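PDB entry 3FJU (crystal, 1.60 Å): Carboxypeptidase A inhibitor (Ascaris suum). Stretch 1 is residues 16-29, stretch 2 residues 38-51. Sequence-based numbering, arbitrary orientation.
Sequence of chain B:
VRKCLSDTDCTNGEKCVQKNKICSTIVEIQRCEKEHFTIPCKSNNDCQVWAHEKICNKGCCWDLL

Stretch 1, residues 16-29: CVQKNKICSTIVEI
Stretch 2, residues 38-51: TIPCKSNNDCQVWA

A single buried amide can bridge two segments of chain, and the carboxypeptidase A inhibitor of Ascaris suum shows how: both hydrogen bonds that cross between residues 16-29 and 38-51 leave the same nitrogen, ND2 of Asn-20. This atom donates to Pro-40 O at 2.9 Å (N-H...O angle 146°) and to Asp-46 O, also at 2.9 Å (162°). An amide NH2 carries two protons, so one side chain can serve two carbonyls six residues apart in sequence and so tie both ends of the segment between them to one side chain. Chi1 of Asn-20 is p (63°) and chi2 is -7°.

The backbones supply the frame. Residues 16-17 and 22-24 are extended, and the turn linking them is closed by Val-17 N to Ile-22 O (2.8 Å) and a weak bond from Lys-21 N to Val-17 O (2.7 Å). Asn-20 sits in this turn at phi/psi -117/2, followed by Lys-21 in the left-handed region at 58/48. A helix starts at Ile-26, with Thr-25 (chi1 p) capping it: Glu-28 N donates to Thr-25 OG1 at 3.0 Å. The second stretch runs extended through 39-41, forms a 3-10 segment at 44-46, and makes a type I turn from Cys-47 to Trp-50. The CA atoms of Asn-20 and Asp-46 lie 6.0 Å apart, as do those of Ile-29 and Pro-40, so the register advances from Asn-20 to Ile-29 as it goes back from Asp-46 to Pro-40.

Asp-46 (chi1 m) organises its own loop, its OD2 accepting from Lys-42 N at 2.9 Å and Ser-43 N at 3.1 Å. Ile-22 (chi1 p, chi2 t) covers this region, with CD1 3.8 Å from Cys-41 CA and CG2 3.7 Å from Asp-46 OD1.

Pro-40, its ring C-gamma exo, loses the most surface to the other stretch. Its CG lies 3.9 Å from Ile-29 CG1 (Ile-29 chi1 m, chi2 t) and 3.4 Å from Ser-24 OG (chi1 t), while its CD meets Val-17 CG2 (chi1 t) at 4.1 Å. Ile-39 (p, t) extends the apolar packing, its CB 4.1 Å from Val-17 CG1; its CD1 packs against the Asn-20 amide, 3.5 Å from Asn-20 CG.

At the more exposed margin, Lys-19 (chi1 -148°, then t, m, t) uses its aliphatic chain. Its CD approaches Trp-50 CZ2 (Trp-50 chi1 m, chi2 -92°) obliquely at 4.0 Å, and its CG lies 4.3 Å from Val-49 CG2 (chi1 m); the backbone Lys-19 O is 3.4 Å from Val-49 CG1. A water completes the join, donating to Ile-29 O and Thr-38 O, each 2.8 Å from the water oxygen. In all, 601 Å² is buried, both sides summed, with both direct hydrogen bonds made by Asn-20.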

# COMPACT_ATOMS: atom_id res chain seq x y z
N CYS B 16 -8.60 -32.13 -11.06
CA CYS B 16 -9.68 -31.40 -10.41
C CYS B 16 -9.17 -30.65 -9.18
O CYS B 16 -8.67 -31.25 -8.22
CB CYS B 16 -10.81 -32.34 -10.01
SG CYS B 16 -12.31 -31.43 -9.59
N VAL B 17 -9.28 -29.32 -9.24
CA VAL B 17 -8.94 -28.49 -8.09
C VAL B 17 -10.10 -28.58 -7.09
O VAL B 17 -11.22 -28.12 -7.38
CB VAL B 17 -8.65 -27.03 -8.51
CG1 VAL B 17 -8.27 -26.18 -7.29
CG2 VAL B 17 -7.50 -27.00 -9.54
N GLN B 18 -9.85 -29.14 -5.92
CA GLN B 18 -10.96 -29.41 -5.01
C GLN B 18 -11.57 -28.18 -4.36
O GLN B 18 -12.78 -28.16 -4.10
CB GLN B 18 -10.59 -30.46 -3.96
CG GLN B 18 -10.51 -31.89 -4.53
CD GLN B 18 -11.83 -32.42 -5.07
OE1 GLN B 18 -12.91 -32.10 -4.56
NE2 GLN B 18 -11.76 -33.22 -6.12
N LYS B 19 -10.77 -27.14 -4.15
CA LYS B 19 -11.28 -25.94 -3.50
C LYS B 19 -12.40 -25.27 -4.32
O LYS B 19 -13.45 -24.89 -3.76
CB LYS B 19 -10.14 -24.96 -3.20
CG LYS B 19 -10.37 -24.14 -1.96
CD LYS B 19 -9.16 -23.30 -1.57
CE LYS B 19 -8.17 -24.05 -0.70
NZ LYS B 19 -7.27 -23.10 0.04
N ASN B 20 -12.20 -25.17 -5.64
CA ASN B 20 -13.19 -24.52 -6.51
C ASN B 20 -13.85 -25.42 -7.57
O ASN B 20 -14.63 -24.94 -8.38
CB ASN B 20 -12.63 -23.22 -7.12
CG ASN B 20 -11.41 -23.45 -8.02
OD1 ASN B 20 -10.88 -24.56 -8.10
ND2 ASN B 20 -10.95 -22.38 -8.68
N LYS B 21 -13.50 -26.70 -7.58
CA LYS B 21 -14.12 -27.72 -8.45
C LYS B 21 -14.01 -27.38 -9.94
O LYS B 21 -14.98 -27.40 -10.70
CB LYS B 21 -15.59 -27.97 -8.05
CG LYS B 21 -15.73 -28.46 -6.62
CD LYS B 21 -15.08 -29.81 -6.41
CE LYS B 21 -15.50 -30.42 -5.09
NZ LYS B 21 -14.65 -29.98 -3.95
N ILE B 22 -12.80 -27.02 -10.34
CA ILE B 22 -12.52 -26.81 -11.75
C ILE B 22 -11.28 -27.61 -12.15
O ILE B 22 -10.40 -27.90 -11.33
CB ILE B 22 -12.32 -25.32 -12.15
CG1 ILE B 22 -10.98 -24.77 -11.63
CG2 ILE B 22 -13.51 -24.46 -11.67
CD1 ILE B 22 -10.49 -23.50 -12.36
N CYS B 23 -11.25 -27.94 -13.43
CA CYS B 23 -10.11 -28.64 -14.01
C CYS B 23 -9.00 -27.64 -14.31
O CYS B 23 -9.25 -26.50 -14.74
CB CYS B 23 -10.55 -29.33 -15.30
SG CYS B 23 -11.76 -30.61 -15.04
N SER B 24 -7.76 -28.07 -14.08
CA SER B 24 -6.58 -27.25 -14.36
C SER B 24 -5.39 -28.16 -14.63
O SER B 24 -5.33 -29.29 -14.14
CB SER B 24 -6.27 -26.34 -13.16
OG SER B 24 -5.02 -25.71 -13.33
N THR B 25 -4.43 -27.65 -15.40
CA THR B 25 -3.19 -28.38 -15.61
C THR B 25 -2.40 -28.42 -14.32
O THR B 25 -2.53 -27.54 -13.43
CB THR B 25 -2.31 -27.74 -16.72
OG1 THR B 25 -1.91 -26.42 -16.33
CG2 THR B 25 -3.07 -27.67 -18.02
N ILE B 26 -1.59 -29.45 -14.18
CA ILE B 26 -0.68 -29.52 -13.06
C ILE B 26 0.25 -28.29 -13.03
O ILE B 26 0.53 -27.75 -11.94
CB ILE B 26 0.11 -30.84 -13.03
CG1 ILE B 26 -0.84 -31.99 -12.69
CG2 ILE B 26 1.25 -30.78 -12.02
CD1 ILE B 26 -0.29 -33.38 -13.11
N VAL B 27 0.71 -27.86 -14.20
CA VAL B 27 1.62 -26.71 -14.28
C VAL B 27 0.95 -25.48 -13.68
O VAL B 27 1.58 -24.77 -12.88
CB VAL B 27 2.13 -26.45 -15.71
CG1 VAL B 27 2.79 -25.07 -15.80
CG2 VAL B 27 3.13 -27.53 -16.09
N GLU B 28 -0.31 -25.24 -14.04
CA GLU B 28 -1.04 -24.11 -13.49
C GLU B 28 -1.36 -24.25 -12.01
O GLU B 28 -1.29 -23.28 -11.26
CB GLU B 28 -2.30 -23.83 -14.30
CG GLU B 28 -1.97 -23.15 -15.62
CD GLU B 28 -1.39 -21.77 -15.42
OE1 GLU B 28 -2.18 -20.84 -15.15
OE2 GLU B 28 -0.15 -21.59 -15.53
N ILE B 29 -1.68 -25.46 -11.58
CA ILE B 29 -1.87 -25.71 -10.14
C ILE B 29 -0.56 -25.38 -9.38
O ILE B 29 -0.58 -24.64 -8.38
CB ILE B 29 -2.33 -27.15 -9.89
CG1 ILE B 29 -3.77 -27.34 -10.41
CG2 ILE B 29 -2.19 -27.52 -8.42
CD1 ILE B 29 -4.21 -28.77 -10.51
N THR B 38 -2.13 -19.84 -3.82
CA THR B 38 -3.54 -19.86 -4.14
C THR B 38 -3.85 -20.90 -5.22
O THR B 38 -3.00 -21.74 -5.54
CB THR B 38 -3.98 -18.46 -4.60
OG1 THR B 38 -5.41 -18.38 -4.60
CG2 THR B 38 -3.40 -18.10 -5.98
N ILE B 39 -5.06 -20.84 -5.76
CA ILE B 39 -5.56 -21.83 -6.72
C ILE B 39 -5.79 -21.19 -8.08
O ILE B 39 -5.94 -19.97 -8.18
CB ILE B 39 -6.87 -22.50 -6.22
CG1 ILE B 39 -8.01 -21.46 -6.12
CG2 ILE B 39 -6.60 -23.26 -4.90
CD1 ILE B 39 -9.36 -22.00 -5.58
N PRO B 40 -5.82 -22.01 -9.15
CA PRO B 40 -6.11 -21.49 -10.48
C PRO B 40 -7.58 -21.13 -10.66
O PRO B 40 -8.45 -21.60 -9.92
CB PRO B 40 -5.80 -22.68 -11.41
CG PRO B 40 -5.05 -23.63 -10.60
CD PRO B 40 -5.51 -23.45 -9.20
N CYS B 41 -7.83 -20.35 -11.70
CA CYS B 41 -9.18 -19.96 -12.07
C CYS B 41 -9.20 -19.61 -13.55
O CYS B 41 -8.15 -19.31 -14.15
CB CYS B 41 -9.62 -18.75 -11.25
SG CYS B 41 -8.39 -17.39 -11.28
N LYS B 42 -10.40 -19.62 -14.11
CA LYS B 42 -10.63 -19.18 -15.49
C LYS B 42 -11.34 -17.84 -15.51
O LYS B 42 -11.14 -17.05 -16.44
CB LYS B 42 -11.45 -20.23 -16.24
CG LYS B 42 -10.84 -21.61 -16.28
CD LYS B 42 -9.57 -21.67 -17.10
CE LYS B 42 -9.40 -23.06 -17.72
NZ LYS B 42 -7.96 -23.36 -17.89
N SER B 43 -12.17 -17.58 -14.49
CA SER B 43 -12.83 -16.29 -14.31
C SER B 43 -13.07 -16.00 -12.84
O SER B 43 -12.87 -16.88 -11.99
CB SER B 43 -14.16 -16.25 -15.07
OG SER B 43 -15.13 -17.07 -14.44
N ASN B 44 -13.55 -14.79 -12.54
CA ASN B 44 -13.84 -14.38 -11.15
C ASN B 44 -14.76 -15.36 -10.42
O ASN B 44 -14.64 -15.57 -9.21
CB ASN B 44 -14.45 -12.97 -11.07
CG ASN B 44 -13.44 -11.85 -11.33
OD1 ASN B 44 -12.25 -12.09 -11.44
ND2 ASN B 44 -13.94 -10.63 -11.46
N ASN B 45 -15.68 -15.96 -11.17
CA ASN B 45 -16.63 -16.92 -10.62
C ASN B 45 -15.95 -18.11 -9.93
O ASN B 45 -16.46 -18.66 -8.96
CB ASN B 45 -17.58 -17.36 -11.73
CG ASN B 45 -18.81 -18.08 -11.22
OD1 ASN B 45 -19.60 -17.55 -10.44
ND2 ASN B 45 -19.00 -19.29 -11.71
N ASP B 46 -14.77 -18.49 -10.41
CA ASP B 46 -14.01 -19.60 -9.83
C ASP B 46 -13.28 -19.23 -8.53
O ASP B 46 -12.58 -20.06 -7.95
CB ASP B 46 -13.01 -20.14 -10.86
CG ASP B 46 -13.66 -20.48 -12.18
OD1 ASP B 46 -14.79 -21.01 -12.16
OD2 ASP B 46 -13.05 -20.22 -13.24
N CYS B 47 -13.47 -18.00 -8.06
CA CYS B 47 -12.78 -17.52 -6.84
C CYS B 47 -13.74 -17.17 -5.68
O CYS B 47 -13.34 -16.56 -4.68
CB CYS B 47 -11.87 -16.34 -7.20
SG CYS B 47 -10.56 -16.72 -8.39
N GLN B 48 -14.98 -17.63 -5.79
CA GLN B 48 -16.06 -17.23 -4.86
C GLN B 48 -16.04 -17.92 -3.48
O GLN B 48 -16.83 -17.55 -2.60
CB GLN B 48 -17.43 -17.44 -5.54
CG GLN B 48 -17.82 -18.92 -5.69
CD GLN B 48 -19.18 -19.15 -6.36
OE1 GLN B 48 -20.22 -18.74 -5.83
NE2 GLN B 48 -19.17 -19.81 -7.52
N VAL B 49 -15.15 -18.89 -3.28
CA VAL B 49 -15.19 -19.69 -2.04
C VAL B 49 -14.79 -18.88 -0.83
O VAL B 49 -15.05 -19.29 0.30
CB VAL B 49 -14.37 -21.00 -2.10
CG1 VAL B 49 -15.11 -22.04 -2.92
CG2 VAL B 49 -12.98 -20.75 -2.63
N TRP B 50 -14.12 -17.75 -1.06
CA TRP B 50 -13.76 -16.87 0.06
C TRP B 50 -14.85 -15.83 0.27
O TRP B 50 -15.23 -15.11 -0.67
CB TRP B 50 -12.42 -16.17 -0.20
CG TRP B 50 -11.25 -17.10 -0.26
CD1 TRP B 50 -10.44 -17.46 0.78
CD2 TRP B 50 -10.73 -17.75 -1.42
NE1 TRP B 50 -9.45 -18.31 0.34
CE2 TRP B 50 -9.61 -18.51 -1.01
CE3 TRP B 50 -11.10 -17.78 -2.78
CZ2 TRP B 50 -8.85 -19.29 -1.90
CZ3 TRP B 50 -10.35 -18.54 -3.66
CH2 TRP B 50 -9.24 -19.29 -3.21
N ALA B 51 -15.34 -15.74 1.49
CA ALA B 51 -16.26 -14.67 1.87
C ALA B 51 -15.62 -13.29 1.63
O ALA B 51 -16.31 -12.34 1.22
CB ALA B 51 -16.62 -14.81 3.30
O HOH W 1 -2.89 -24.14 -6.93